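Local coordinates for CT021 (Chlamydia trachomatis serovar L2, PDB 6UXD), which is of unknown function but belongs to a family grouped with the lipoprotein-trafficking proteins LolA and LolB, so a role in handling lipid-like ligands is possible but unproven, at residues Tyr21-Arg26 / Lys30-Ile35; Phe92-Ala97 / Ser209-Leu214; Leu117-Ala122 / Ile173-Asn178; Leu14-Gly19 / Arg180-Leu185. All coordinates share one frame; numbering follows the deposited sequence.

Contact 1 of 4, residues Tyr21-Arg26 / Lys30-Ile35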
loop_
_atom_site.group_PDB
_atom_site.type_symbol
_atom_site.label_atom_id
_atom_site.label_comp_id
_atom_site.label_asym_id
_atom_site.label_seq_id
_atom_site.Cartn_x
_atom_site.Cartn_y
_atom_site.Cartn_z
ATOM N N TYR A 21 -0.664 9.258 1.789
ATOM C CA TYR A 21 -0.141 8.123 2.528
ATOM C C TYR A 21 -1.282 7.194 2.922
ATOM O O TYR A 21 -2.461 7.548 2.834
ATOM C CB TYR A 21 0.640 8.560 3.755
ATOM C CG TYR A 21 -0.236 8.972 4.908
ATOM C CD1 TYR A 21 -0.537 8.090 5.935
ATOM C CD2 TYR A 21 -0.771 10.237 4.955
ATOM C CE1 TYR A 21 -1.362 8.486 6.994
ATOM C CE2 TYR A 21 -1.576 10.632 5.974
ATOM C CZ TYR A 21 -1.870 9.765 7.000
ATOM O OH TYR A 21 -2.682 10.197 8.027
ATOM N N ALA A 22 -0.915 5.978 3.327
ATOM C CA ALA A 22 -1.877 5.027 3.882
ATOM C C ALA A 22 -1.142 3.978 4.710
ATOM O O ALA A 22 0.011 3.639 4.428
ATOM C CB ALA A 22 -2.693 4.376 2.767
ATOM N N VAL A 23 -1.811 3.484 5.754
ATOM C CA VAL A 23 -1.247 2.487 6.663
ATOM C C VAL A 23 -2.089 1.228 6.524
ATOM O O VAL A 23 -3.303 1.252 6.762
ATOM C CB VAL A 23 -1.206 2.972 8.121
ATOM C CG1 VAL A 23 -0.609 1.913 9.037
ATOM C CG2 VAL A 23 -0.396 4.271 8.235
ATOM N N LEU A 24 -1.462 0.145 6.111
ATOM C CA LEU A 24 -2.168 -1.092 5.840
ATOM C C LEU A 24 -1.755 -2.118 6.880
ATOM O O LEU A 24 -0.622 -2.100 7.366
ATOM C CB LEU A 24 -1.874 -1.597 4.420
ATOM C CG LEU A 24 -2.764 -1.058 3.294
ATOM C CD1 LEU A 24 -2.730 0.445 3.202
ATOM C CD2 LEU A 24 -2.371 -1.653 1.950
ATOM N N SER A 25 -2.703 -2.989 7.242
ATOM C CA SER A 25 -2.520 -3.953 8.315
ATOM C C SER A 25 -2.881 -5.349 7.836
ATOM O O SER A 25 -3.937 -5.546 7.223
ATOM C CB SER A 25 -3.388 -3.607 9.527
ATOM O OG SER A 25 -3.306 -4.656 10.464
ATOM N N ARG A 26 -2.017 -6.314 8.140
ATOM C CA ARG A 26 -2.243 -7.735 7.849
ATOM C C ARG A 26 -1.953 -8.429 9.171
ATOM O O ARG A 26 -0.810 -8.800 9.452
ATOM C CB ARG A 26 -1.358 -8.251 6.717
ATOM N N LYS A 30 2.312 -4.102 9.926
ATOM C CA LYS A 30 1.848 -2.768 9.559
ATOM C C LYS A 30 2.794 -2.185 8.524
ATOM O O LYS A 30 4.009 -2.187 8.734
ATOM C CB LYS A 30 1.793 -1.834 10.777
ATOM C CG LYS A 30 0.933 -2.341 11.917
ATOM C CD LYS A 30 -0.527 -2.002 11.745
ATOM C CE LYS A 30 -1.329 -2.564 12.925
ATOM N NZ LYS A 30 -1.520 -4.052 12.798
ATOM N N PHE A 31 2.237 -1.661 7.429
ATOM C CA PHE A 31 3.013 -1.090 6.334
ATOM C C PHE A 31 2.585 0.352 6.083
ATOM O O PHE A 31 1.399 0.626 5.872
ATOM C CB PHE A 31 2.830 -1.938 5.076
ATOM C CG PHE A 31 3.123 -3.392 5.297
ATOM C CD1 PHE A 31 2.097 -4.306 5.447
ATOM C CD2 PHE A 31 4.433 -3.839 5.405
ATOM C CE1 PHE A 31 2.368 -5.651 5.678
ATOM C CE2 PHE A 31 4.709 -5.179 5.630
ATOM C CZ PHE A 31 3.673 -6.084 5.769
ATOM N N PHE A 32 3.544 1.273 6.089
ATOM C CA PHE A 32 3.282 2.692 5.865
ATOM C C PHE A 32 3.726 3.054 4.453
ATOM O O PHE A 32 4.919 3.005 4.148
ATOM C CB PHE A 32 4.026 3.519 6.911
ATOM C CG PHE A 32 3.637 4.978 6.950
ATOM C CD1 PHE A 32 4.128 5.869 6.016
ATOM C CD2 PHE A 32 2.822 5.464 7.961
ATOM C CE1 PHE A 32 3.784 7.205 6.062
ATOM C CE2 PHE A 32 2.480 6.801 8.011
ATOM C CZ PHE A 32 2.958 7.671 7.070
ATOM N N PHE A 33 2.763 3.417 3.598
ATOM C CA PHE A 33 3.012 3.789 2.214
ATOM C C PHE A 33 2.941 5.302 2.069
ATOM O O PHE A 33 1.988 5.925 2.539
ATOM C CB PHE A 33 1.989 3.166 1.264
ATOM C CG PHE A 33 2.066 1.667 1.172
ATOM C CD1 PHE A 33 1.576 0.870 2.196
ATOM C CD2 PHE A 33 2.601 1.063 0.049
ATOM C CE1 PHE A 33 1.639 -0.511 2.107
ATOM C CE2 PHE A 33 2.671 -0.306 -0.046
ATOM C CZ PHE A 33 2.183 -1.097 0.983
ATOM N N LEU A 34 3.923 5.884 1.382
ATOM C CA LEU A 34 4.006 7.330 1.214
ATOM C C LEU A 34 4.386 7.662 -0.219
ATOM O O LEU A 34 5.363 7.119 -0.739
ATOM C CB LEU A 34 5.032 7.938 2.170
ATOM C CG LEU A 34 5.405 9.409 1.928
ATOM C CD1 LEU A 34 4.182 10.308 2.043
ATOM C CD2 LEU A 34 6.492 9.873 2.901
ATOM N N ILE A 35 3.616 8.543 -0.854
ATOM C CA ILE A 35 3.939 9.047 -2.181
ATOM C C ILE A 35 4.872 10.236 -1.997
ATOM O O ILE A 35 4.487 11.238 -1.387
ATOM C CB ILE A 35 2.672 9.476 -2.942
ATOM C CG1 ILE A 35 1.644 8.346 -3.041
ATOM C CG2 ILE A 35 3.071 10.075 -4.280
ATOM C CD1 ILE A 35 2.113 7.098 -3.765
#
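A22 and F33 face each other as a hydrogen-bonded pair of an antiparallel β hairpin, and the same pairing recurs at L24 and F31. F33 N gives its hydrogen to A22 O at 2.9 Å with an N-H...O angle of 173°, and L24 N reaches F31 O at 2.9 Å. The non-hydrogen-bonded pairs between them bring CA-H groups to the same carbonyls, as where V23 CA lies 3.3 Å from F31 O.

On the face carrying Y21, V23 and S25, the ring of F32 is the central piece. Its CG stands anti to the backbone N (chi1 -169°), which swings the ring across to the partner strand. There V23 CG2 presses on F32 CD2 at 3.4 Å, and Y21 CD1 meets F32 CZ at 3.7 Å. The Y21 and F32 rings are almost parallel but slid so far that they barely overlap. Further along this face, K30 bends at chi2 and chi4 to curl back over S25, and K30 NZ donates to S25 OG at 3.0 Å. On the other face L24 CD2 touches F33 CE1, the two side chains crossing at about a right angle.

Outside the hairpin, strand 43-50 flanks 30-35, and W66 touches V23 and K30. The A22/F33 and L24/F31 pairs satisfy the amides and carbonyls facing the partner strand, while V23 and S25 bond the other way, to strand 196-204. Large apolar groups suit the buried face of Y21, V23 and F32; the tyrosine adds aromatic packing yet keeps a hydroxyl, which is hydrogen-bonded to the carboxylate of E202.

Contact 2 of 4, residues Phe92-Ala97 / Ser209-Leu214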
loop_
_atom_site.group_PDB
_atom_site.type_symbol
_atom_site.label_atom_id
_atom_site.label_comp_id
_atom_site.label_asym_id
_atom_site.label_seq_id
_atom_site.Cartn_x
_atom_site.Cartn_y
_atom_site.Cartn_z
ATOM N N PHE A 92 14.726 0.233 -4.126
ATOM C CA PHE A 92 15.872 0.483 -3.275
ATOM C C PHE A 92 15.504 0.086 -1.858
ATOM O O PHE A 92 14.332 0.139 -1.474
ATOM C CB PHE A 92 16.278 1.948 -3.285
ATOM C CG PHE A 92 16.511 2.515 -4.646
ATOM C CD1 PHE A 92 15.447 2.902 -5.453
ATOM C CD2 PHE A 92 17.801 2.704 -5.117
ATOM C CE1 PHE A 92 15.662 3.443 -6.705
ATOM C CE2 PHE A 92 18.019 3.255 -6.363
ATOM C CZ PHE A 92 16.945 3.623 -7.164
ATOM N N VAL A 93 16.506 -0.314 -1.084
ATOM C CA VAL A 93 16.334 -0.564 0.343
ATOM C C VAL A 93 17.253 0.390 1.087
ATOM O O VAL A 93 18.313 0.779 0.587
ATOM C CB VAL A 93 16.628 -2.030 0.721
ATOM C CG1 VAL A 93 17.986 -2.452 0.204
ATOM C CG2 VAL A 93 16.541 -2.220 2.220
ATOM N N LEU A 94 16.824 0.803 2.271
ATOM C CA LEU A 94 17.604 1.751 3.052
ATOM C C LEU A 94 18.650 0.975 3.828
ATOM O O LEU A 94 18.311 0.086 4.613
ATOM C CB LEU A 94 16.709 2.545 3.991
ATOM C CG LEU A 94 17.397 3.591 4.863
ATOM C CD1 LEU A 94 17.954 4.698 4.014
ATOM C CD2 LEU A 94 16.413 4.142 5.882
ATOM N N LYS A 95 19.917 1.281 3.582
ATOM C CA LYS A 95 21.015 0.647 4.300
ATOM C C LYS A 95 22.019 1.739 4.636
ATOM O O LYS A 95 22.484 2.451 3.741
ATOM C CB LYS A 95 21.649 -0.476 3.469
ATOM C CG LYS A 95 22.654 -1.340 4.229
ATOM N N ASN A 96 22.297 1.912 5.927
ATOM C CA ASN A 96 23.254 2.908 6.406
ATOM C C ASN A 96 23.013 4.271 5.752
ATOM O O ASN A 96 23.906 4.870 5.153
ATOM C CB ASN A 96 24.695 2.437 6.172
ATOM C CG ASN A 96 25.016 1.133 6.897
ATOM O OD1 ASN A 96 25.467 0.167 6.279
ATOM N ND2 ASN A 96 24.794 1.107 8.211
ATOM N N ALA A 97 21.773 4.745 5.852
ATOM C CA ALA A 97 21.330 6.071 5.428
ATOM C C ALA A 97 21.426 6.311 3.926
ATOM O O ALA A 97 21.322 7.462 3.485
ATOM C CB ALA A 97 22.102 7.175 6.158
ATOM N N SER A 209 8.173 12.748 4.374
ATOM C CA SER A 209 9.008 11.596 4.672
ATOM C C SER A 209 9.943 11.908 5.829
ATOM O O SER A 209 10.439 13.031 5.965
ATOM C CB SER A 209 9.842 11.180 3.465
ATOM O OG SER A 209 10.796 10.215 3.872
ATOM N N SER A 210 10.191 10.894 6.653
ATOM C CA SER A 210 11.203 10.956 7.696
ATOM C C SER A 210 12.554 10.391 7.252
ATOM O O SER A 210 13.506 10.403 8.039
ATOM C CB SER A 210 10.706 10.202 8.934
ATOM O OG SER A 210 10.560 8.815 8.690
ATOM N N TYR A 211 12.673 9.926 6.020
ATOM C CA TYR A 211 13.848 9.215 5.544
ATOM C C TYR A 211 14.701 10.094 4.636
ATOM O O TYR A 211 14.312 11.215 4.294
ATOM C CB TYR A 211 13.399 7.948 4.808
ATOM C CG TYR A 211 12.703 6.966 5.713
ATOM C CD1 TYR A 211 13.385 6.354 6.750
ATOM C CD2 TYR A 211 11.368 6.649 5.532
ATOM C CE1 TYR A 211 12.758 5.452 7.577
ATOM C CE2 TYR A 211 10.730 5.749 6.356
ATOM C CZ TYR A 211 11.429 5.151 7.378
ATOM O OH TYR A 211 10.795 4.249 8.209
ATOM N N PRO A 212 15.888 9.623 4.232
ATOM C CA PRO A 212 16.750 10.462 3.392
ATOM C C PRO A 212 16.094 10.817 2.069
ATOM O O PRO A 212 15.176 10.146 1.577
ATOM C CB PRO A 212 17.997 9.597 3.165
ATOM C CG PRO A 212 17.976 8.584 4.264
ATOM C CD PRO A 212 16.540 8.344 4.580
ATOM N N ALA A 213 16.603 11.899 1.489
ATOM C CA ALA A 213 16.123 12.399 0.215
ATOM C C ALA A 213 16.258 11.345 -0.876
ATOM O O ALA A 213 17.022 10.380 -0.769
ATOM C CB ALA A 213 16.904 13.643 -0.200
ATOM N N LEU A 214 15.539 11.587 -1.959
ATOM C CA LEU A 214 15.479 10.657 -3.068
ATOM C C LEU A 214 16.840 10.526 -3.754
ATOM O O LEU A 214 17.642 11.461 -3.741
ATOM C CB LEU A 214 14.440 11.138 -4.070
ATOM C CG LEU A 214 12.986 11.172 -3.575
ATOM C CD1 LEU A 214 12.095 11.645 -4.719
ATOM C CD2 LEU A 214 12.556 9.802 -3.060
#
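L94, near the end of strand 90-95, meets Y211 and P212 where the irregular segment after strand 196-204 runs past the β hairpin of strands 90-95 and 98-101. A leucine fits because its two methyls can serve two neighbours at once. With CG anti to the backbone N (chi1 -179°), the side chain extends from the strand and its fork divides: CD2 lies 3.8 Å from Y211 CD1, crossing that side chain obliquely, while CD1 is 3.9 Å from P212 CG, the methyl meeting that corner of the proline ring. P212 supplies a compact apolar ring in a segment without regular secondary structure, and P212 O accepts hydrogen bonds from W99 NE1 and R36 NH1, which tie it to strands 98-101 and 29-38.

Y211 carries CG beside its backbone N (chi1 -64°), from where CD1 reaches the leucine methyl. One face of its ring is occupied by S210 OG, 3.8 Å above the plane and over its centre. The phenol end is engaged elsewhere: Y211 OH is hydrogen-bonded to K77 and, weakly, to S48, so the ring can pack on L94 while its polar tip is satisfied.

The backbone leading into Y211 is shaped by an ST turn, in which Y211 N donates to S209 OG at 2.9 Å with an N-H...O angle of 166°. E46 also hydrogen-bonds to that serine hydroxyl. Beyond the leucine, where strand 90-95 has given way to a turn, A97 O comes to 3.6 Å from P212 CG.

Contact 3 of 4, residues Leu117-Ala122 / Ile173-Asn178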
loop_
_atom_site.group_PDB
_atom_site.type_symbol
_atom_site.label_atom_id
_atom_site.label_comp_id
_atom_site.label_asym_id
_atom_site.label_seq_id
_atom_site.Cartn_x
_atom_site.Cartn_y
_atom_site.Cartn_z
ATOM N N LEU A 117 -1.652 -6.163 -11.111
ATOM C CA LEU A 117 -2.972 -6.734 -10.883
ATOM C C LEU A 117 -4.035 -5.925 -11.627
ATOM O O LEU A 117 -4.071 -4.697 -11.498
ATOM C CB LEU A 117 -3.274 -6.760 -9.380
ATOM C CG LEU A 117 -2.423 -7.719 -8.549
ATOM C CD1 LEU A 117 -2.571 -7.456 -7.035
ATOM C CD2 LEU A 117 -2.795 -9.163 -8.899
ATOM N N PRO A 118 -4.916 -6.564 -12.391
ATOM C CA PRO A 118 -6.005 -5.832 -13.047
ATOM C C PRO A 118 -7.131 -5.483 -12.075
ATOM O O PRO A 118 -7.289 -6.080 -11.009
ATOM C CB PRO A 118 -6.500 -6.830 -14.091
ATOM C CG PRO A 118 -6.399 -8.146 -13.326
ATOM C CD PRO A 118 -5.107 -8.026 -12.511
ATOM N N LEU A 119 -7.928 -4.498 -12.472
ATOM C CA LEU A 119 -9.072 -4.071 -11.692
ATOM C C LEU A 119 -10.227 -3.887 -12.648
ATOM O O LEU A 119 -10.087 -3.179 -13.647
ATOM C CB LEU A 119 -8.814 -2.755 -10.954
ATOM C CG LEU A 119 -7.656 -2.701 -9.969
ATOM C CD1 LEU A 119 -7.384 -1.236 -9.527
ATOM C CD2 LEU A 119 -7.927 -3.598 -8.782
ATOM N N SER A 120 -11.349 -4.537 -12.354
ATOM C CA SER A 120 -12.615 -4.285 -13.017
ATOM C C SER A 120 -13.706 -4.156 -11.965
ATOM O O SER A 120 -13.616 -4.779 -10.904
ATOM C CB SER A 120 -12.964 -5.429 -13.974
ATOM O OG SER A 120 -11.762 -5.981 -14.490
ATOM N N PRO A 121 -14.724 -3.348 -12.225
ATOM C CA PRO A 121 -15.777 -3.134 -11.219
ATOM C C PRO A 121 -16.537 -4.409 -10.916
ATOM O O PRO A 121 -16.806 -5.224 -11.803
ATOM C CB PRO A 121 -16.693 -2.098 -11.874
ATOM C CG PRO A 121 -15.820 -1.417 -12.915
ATOM C CD PRO A 121 -14.907 -2.489 -13.407
ATOM N N ALA A 122 -16.941 -4.549 -9.659
ATOM C CA ALA A 122 -17.601 -5.759 -9.199
ATOM C C ALA A 122 -18.531 -5.408 -8.042
ATOM O O ALA A 122 -18.345 -4.379 -7.376
ATOM C CB ALA A 122 -16.573 -6.815 -8.753
ATOM N N ILE A 173 -10.948 -5.751 -4.064
ATOM C CA ILE A 173 -10.299 -4.545 -3.554
ATOM C C ILE A 173 -11.335 -3.432 -3.536
ATOM O O ILE A 173 -12.052 -3.230 -4.524
ATOM C CB ILE A 173 -9.083 -4.128 -4.410
ATOM C CG1 ILE A 173 -8.221 -5.349 -4.720
ATOM C CG2 ILE A 173 -8.252 -3.078 -3.680
ATOM C CD1 ILE A 173 -6.839 -5.044 -5.275
ATOM N N TYR A 174 -11.386 -2.686 -2.433
ATOM C CA TYR A 174 -12.357 -1.617 -2.283
ATOM C C TYR A 174 -11.628 -0.277 -2.281
ATOM O O TYR A 174 -10.615 -0.118 -1.604
ATOM C CB TYR A 174 -13.193 -1.798 -1.001
ATOM C CG TYR A 174 -13.987 -3.090 -0.956
ATOM C CD1 TYR A 174 -13.380 -4.299 -0.641
ATOM C CD2 TYR A 174 -15.342 -3.102 -1.243
ATOM C CE1 TYR A 174 -14.117 -5.493 -0.611
ATOM C CE2 TYR A 174 -16.084 -4.280 -1.198
ATOM C CZ TYR A 174 -15.468 -5.465 -0.898
ATOM O OH TYR A 174 -16.250 -6.596 -0.896
ATOM N N PHE A 175 -12.151 0.671 -3.049
ATOM C CA PHE A 175 -11.624 2.019 -3.106
ATOM C C PHE A 175 -12.743 3.000 -2.804
ATOM O O PHE A 175 -13.907 2.772 -3.154
ATOM C CB PHE A 175 -11.016 2.371 -4.482
ATOM C CG PHE A 175 -9.776 1.609 -4.805
ATOM C CD1 PHE A 175 -8.542 2.047 -4.361
ATOM C CD2 PHE A 175 -9.835 0.454 -5.578
ATOM C CE1 PHE A 175 -7.374 1.343 -4.681
ATOM C CE2 PHE A 175 -8.682 -0.252 -5.893
ATOM C CZ PHE A 175 -7.450 0.195 -5.437
ATOM N N SER A 176 -12.352 4.101 -2.171
ATOM C CA SER A 176 -13.257 5.202 -1.901
ATOM C C SER A 176 -13.853 5.715 -3.195
ATOM O O SER A 176 -13.190 5.761 -4.235
ATOM C CB SER A 176 -12.510 6.342 -1.189
ATOM O OG SER A 176 -13.260 7.549 -1.262
ATOM N N ASN A 177 -15.122 6.121 -3.128
ATOM C CA ASN A 177 -15.730 6.739 -4.295
ATOM C C ASN A 177 -15.110 8.091 -4.599
ATOM O O ASN A 177 -15.364 8.650 -5.673
ATOM C CB ASN A 177 -17.240 6.884 -4.085
ATOM C CG ASN A 177 -17.960 5.528 -4.030
ATOM O OD1 ASN A 177 -17.538 4.579 -4.679
ATOM N ND2 ASN A 177 -19.063 5.454 -3.276
ATOM N N ASN A 178 -14.340 8.631 -3.665
ATOM C CA ASN A 178 -13.656 9.902 -3.837
ATOM C C ASN A 178 -12.277 9.598 -4.408
ATOM O O ASN A 178 -11.419 9.062 -3.707
ATOM C CB ASN A 178 -13.572 10.643 -2.498
ATOM C CG ASN A 178 -12.884 11.979 -2.643
ATOM O OD1 ASN A 178 -12.452 12.327 -3.735
ATOM N ND2 ASN A 178 -12.797 12.731 -1.559
#
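L119 reaches from strand 118-122 across to strand 170-176, where its two methyls divide their contacts between I173 and F175. Its CB points toward that strand, as those of I173 and F175 point toward strand 118-122, so the three apolar side chains converge on one another, spanning strand 152-158. From CB the chain continues to CG, which sits anti to the carbonyl carbon (chi1 -59°) and carries the fork that decides the contact. One branch, CD1, touches F175 CE2 at 4.0 Å, approaching the ring obliquely. The other, CD2, meets I173 CD1 at 3.9 Å. Both partners cross the leucine at about a right angle, so each meeting is made by the outermost carbons rather than along the length of a side chain.

The backbones stay well apart, L119 CA and I173 CA being 8.2 Å from each other, because strand 152-158 pairs with both strands and lies between them. Helix 9-13 closes in on the cluster: I9 touches L119 and I173, and K12 touches F175. The ring of F175 also meets W155 edge-to-face. An ST turn follows the strand, with N178 N donating to S176 OG at 2.8 Å.

Branched aliphatic and aromatic residues suit this buried site, since they bring no polar group that would need a partner. What joins these strands directly is therefore dispersion and the exclusion of water, with the backbone bonds to strand 152-158 fixing their spacing.

Contact 4 of 4, residues Leu14-Gly19 / Arg180-Leu185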
loop_
_atom_site.group_PDB
_atom_site.type_symbol
_atom_site.label_atom_id
_atom_site.label_comp_id
_atom_site.label_asym_id
_atom_site.label_seq_id
_atom_site.Cartn_x
_atom_site.Cartn_y
_atom_site.Cartn_z
ATOM N N LEU A 14 -0.960 5.714 -9.352
ATOM C CA LEU A 14 -0.325 6.870 -9.962
ATOM C C LEU A 14 -1.232 8.093 -9.988
ATOM O O LEU A 14 -0.748 9.168 -10.346
ATOM C CB LEU A 14 0.134 6.579 -11.404
ATOM C CG LEU A 14 1.315 5.619 -11.561
ATOM C CD1 LEU A 14 1.673 5.481 -13.038
ATOM C CD2 LEU A 14 2.505 6.076 -10.783
ATOM N N THR A 15 -2.529 7.957 -9.667
ATOM C CA THR A 15 -3.379 9.126 -9.483
ATOM C C THR A 15 -3.150 9.809 -8.131
ATOM O O THR A 15 -3.579 10.951 -7.950
ATOM C CB THR A 15 -4.866 8.747 -9.625
ATOM O OG1 THR A 15 -5.314 8.029 -8.461
ATOM C CG2 THR A 15 -5.098 7.864 -10.861
ATOM N N ALA A 16 -2.464 9.164 -7.187
ATOM C CA ALA A 16 -2.202 9.811 -5.907
ATOM C C ALA A 16 -1.284 11.011 -6.106
ATOM O O ALA A 16 -0.656 11.173 -7.148
ATOM C CB ALA A 16 -1.567 8.839 -4.916
ATOM N N ARG A 17 -1.212 11.864 -5.085
ATOM C CA ARG A 17 -0.354 13.044 -5.108
ATOM C C ARG A 17 0.726 12.961 -4.042
ATOM O O ARG A 17 0.536 12.298 -3.017
ATOM C CB ARG A 17 -1.169 14.320 -4.882
ATOM C CG ARG A 17 -2.291 14.469 -5.878
ATOM C CD ARG A 17 -3.137 15.682 -5.589
ATOM N NE ARG A 17 -4.298 15.710 -6.476
ATOM C CZ ARG A 17 -5.376 16.463 -6.283
ATOM N NH1 ARG A 17 -5.458 17.264 -5.218
ATOM N NH2 ARG A 17 -6.375 16.408 -7.155
ATOM N N PRO A 18 1.868 13.635 -4.245
ATOM C CA PRO A 18 2.883 13.695 -3.188
ATOM C C PRO A 18 2.292 14.116 -1.854
ATOM O O PRO A 18 1.464 15.021 -1.778
ATOM C CB PRO A 18 3.874 14.741 -3.707
ATOM C CG PRO A 18 3.790 14.596 -5.195
ATOM C CD PRO A 18 2.327 14.294 -5.482
ATOM N N GLY A 19 2.751 13.459 -0.795
ATOM C CA GLY A 19 2.205 13.624 0.521
ATOM C C GLY A 19 1.064 12.675 0.861
ATOM O O GLY A 19 0.720 12.548 2.035
ATOM N N ARG A 180 -9.843 11.276 -4.920
ATOM C CA ARG A 180 -8.739 11.901 -4.229
ATOM C C ARG A 180 -8.102 10.952 -3.223
ATOM O O ARG A 180 -6.954 11.164 -2.823
ATOM C CB ARG A 180 -9.254 13.178 -3.572
ATOM C CG ARG A 180 -8.221 13.974 -2.873
ATOM C CD ARG A 180 -7.335 14.722 -3.843
ATOM N NE ARG A 180 -6.218 15.288 -3.092
ATOM C CZ ARG A 180 -5.087 14.641 -2.837
ATOM N NH1 ARG A 180 -4.892 13.393 -3.310
ATOM N NH2 ARG A 180 -4.150 15.250 -2.121
ATOM N N LEU A 181 -8.801 9.890 -2.832
ATOM C CA LEU A 181 -8.264 8.894 -1.909
ATOM C C LEU A 181 -7.886 7.672 -2.744
ATOM O O LEU A 181 -8.730 6.814 -3.019
ATOM C CB LEU A 181 -9.274 8.532 -0.833
ATOM C CG LEU A 181 -9.580 9.606 0.212
ATOM C CD1 LEU A 181 -10.709 9.110 1.145
ATOM C CD2 LEU A 181 -8.331 9.965 1.013
ATOM N N ALA A 182 -6.604 7.581 -3.113
ATOM C CA ALA A 182 -6.184 6.648 -4.153
ATOM C C ALA A 182 -5.776 5.283 -3.616
ATOM O O ALA A 182 -5.783 4.312 -4.381
ATOM C CB ALA A 182 -5.023 7.251 -4.951
ATOM N N PHE A 183 -5.445 5.179 -2.327
ATOM C CA PHE A 183 -5.092 3.887 -1.756
ATOM C C PHE A 183 -6.327 3.051 -1.430
ATOM O O PHE A 183 -7.409 3.585 -1.169
ATOM C CB PHE A 183 -4.280 4.061 -0.489
ATOM C CG PHE A 183 -2.890 4.552 -0.718
ATOM C CD1 PHE A 183 -1.888 3.669 -1.060
ATOM C CD2 PHE A 183 -2.580 5.886 -0.553
ATOM C CE1 PHE A 183 -0.594 4.106 -1.239
ATOM C CE2 PHE A 183 -1.300 6.337 -0.729
ATOM C CZ PHE A 183 -0.290 5.440 -1.081
ATOM N N PRO A 184 -6.183 1.734 -1.417
ATOM C CA PRO A 184 -7.331 0.880 -1.122
ATOM C C PRO A 184 -7.803 1.045 0.316
ATOM O O PRO A 184 -7.033 1.388 1.216
ATOM C CB PRO A 184 -6.798 -0.534 -1.380
ATOM C CG PRO A 184 -5.323 -0.415 -1.247
ATOM C CD PRO A 184 -4.962 0.959 -1.693
ATOM N N LEU A 185 -9.105 0.829 0.510
ATOM C CA LEU A 185 -9.698 0.797 1.851
ATOM C C LEU A 185 -9.617 -0.575 2.495
ATOM O O LEU A 185 -9.609 -0.683 3.729
ATOM C CB LEU A 185 -11.171 1.194 1.787
ATOM C CG LEU A 185 -11.488 2.582 1.250
ATOM C CD1 LEU A 185 -12.979 2.707 0.975
ATOM C CD2 LEU A 185 -11.008 3.623 2.248
#
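R17 and R180 stack their guanidinium groups, with centres 3.9 Å apart and planes at 28°. R17 runs extended from CG to NE, whereas R180 bends at chi2 (75°) to bring its flat group against the other side chain. R17 CD then lies over the centre of the R180 guanidinium, 3.5 Å above its plane, and in return R180 CD sits 3.4 Å over one face of R17, toward the rim. R17 NH1 and R180 NE are 3.0 Å apart, but both are donors and form no bond with each other.

The polar bonds are made with residues beyond the two segments. R180 NH1 makes a salt bridge with D20, whose carboxylate also accepts from R17 N. T15 OG1, hydrogen-bonded to K12 O, lies 3.6 Å from A182 CB, a polar atom resting against a methyl.

The apolar contact is A16 CB on A182 CB, at 3.8 Å. Alanines suit the place because their small side chains let the two loops come close, with A16 CA and A182 CA 5.4 Å apart.

Two like charges can probably share this spot because the carboxylate of D20 offsets part of the charge, and stacking face to face keeps R180 NH1 able to meet it.

Contacts 1, 2 and 3 all reach the antiparallel β structure, through strands such as 29-38, 90-95 and 170-176. The centre of contact 1 lies about 5 Å from that of the chain. Measured between centres, contact 2 is about 17 Å from contact 1, with L34 packing on S209, and contact 4 about 12 Å, with F183 packing on A22 and F33. Contact 4 meets contact 3, centres about 13 Å apart, through F175. Contacts 2 and 3 lie on opposite sides of the chain's centre, about 31 Å apart between centres. Along the sequence, contacts 1 and 3 fall between the segments of contact 4, and contacts 2 and 4 alternate; contact 4 thus brings early and late loops together beside the hairpin of contact 1.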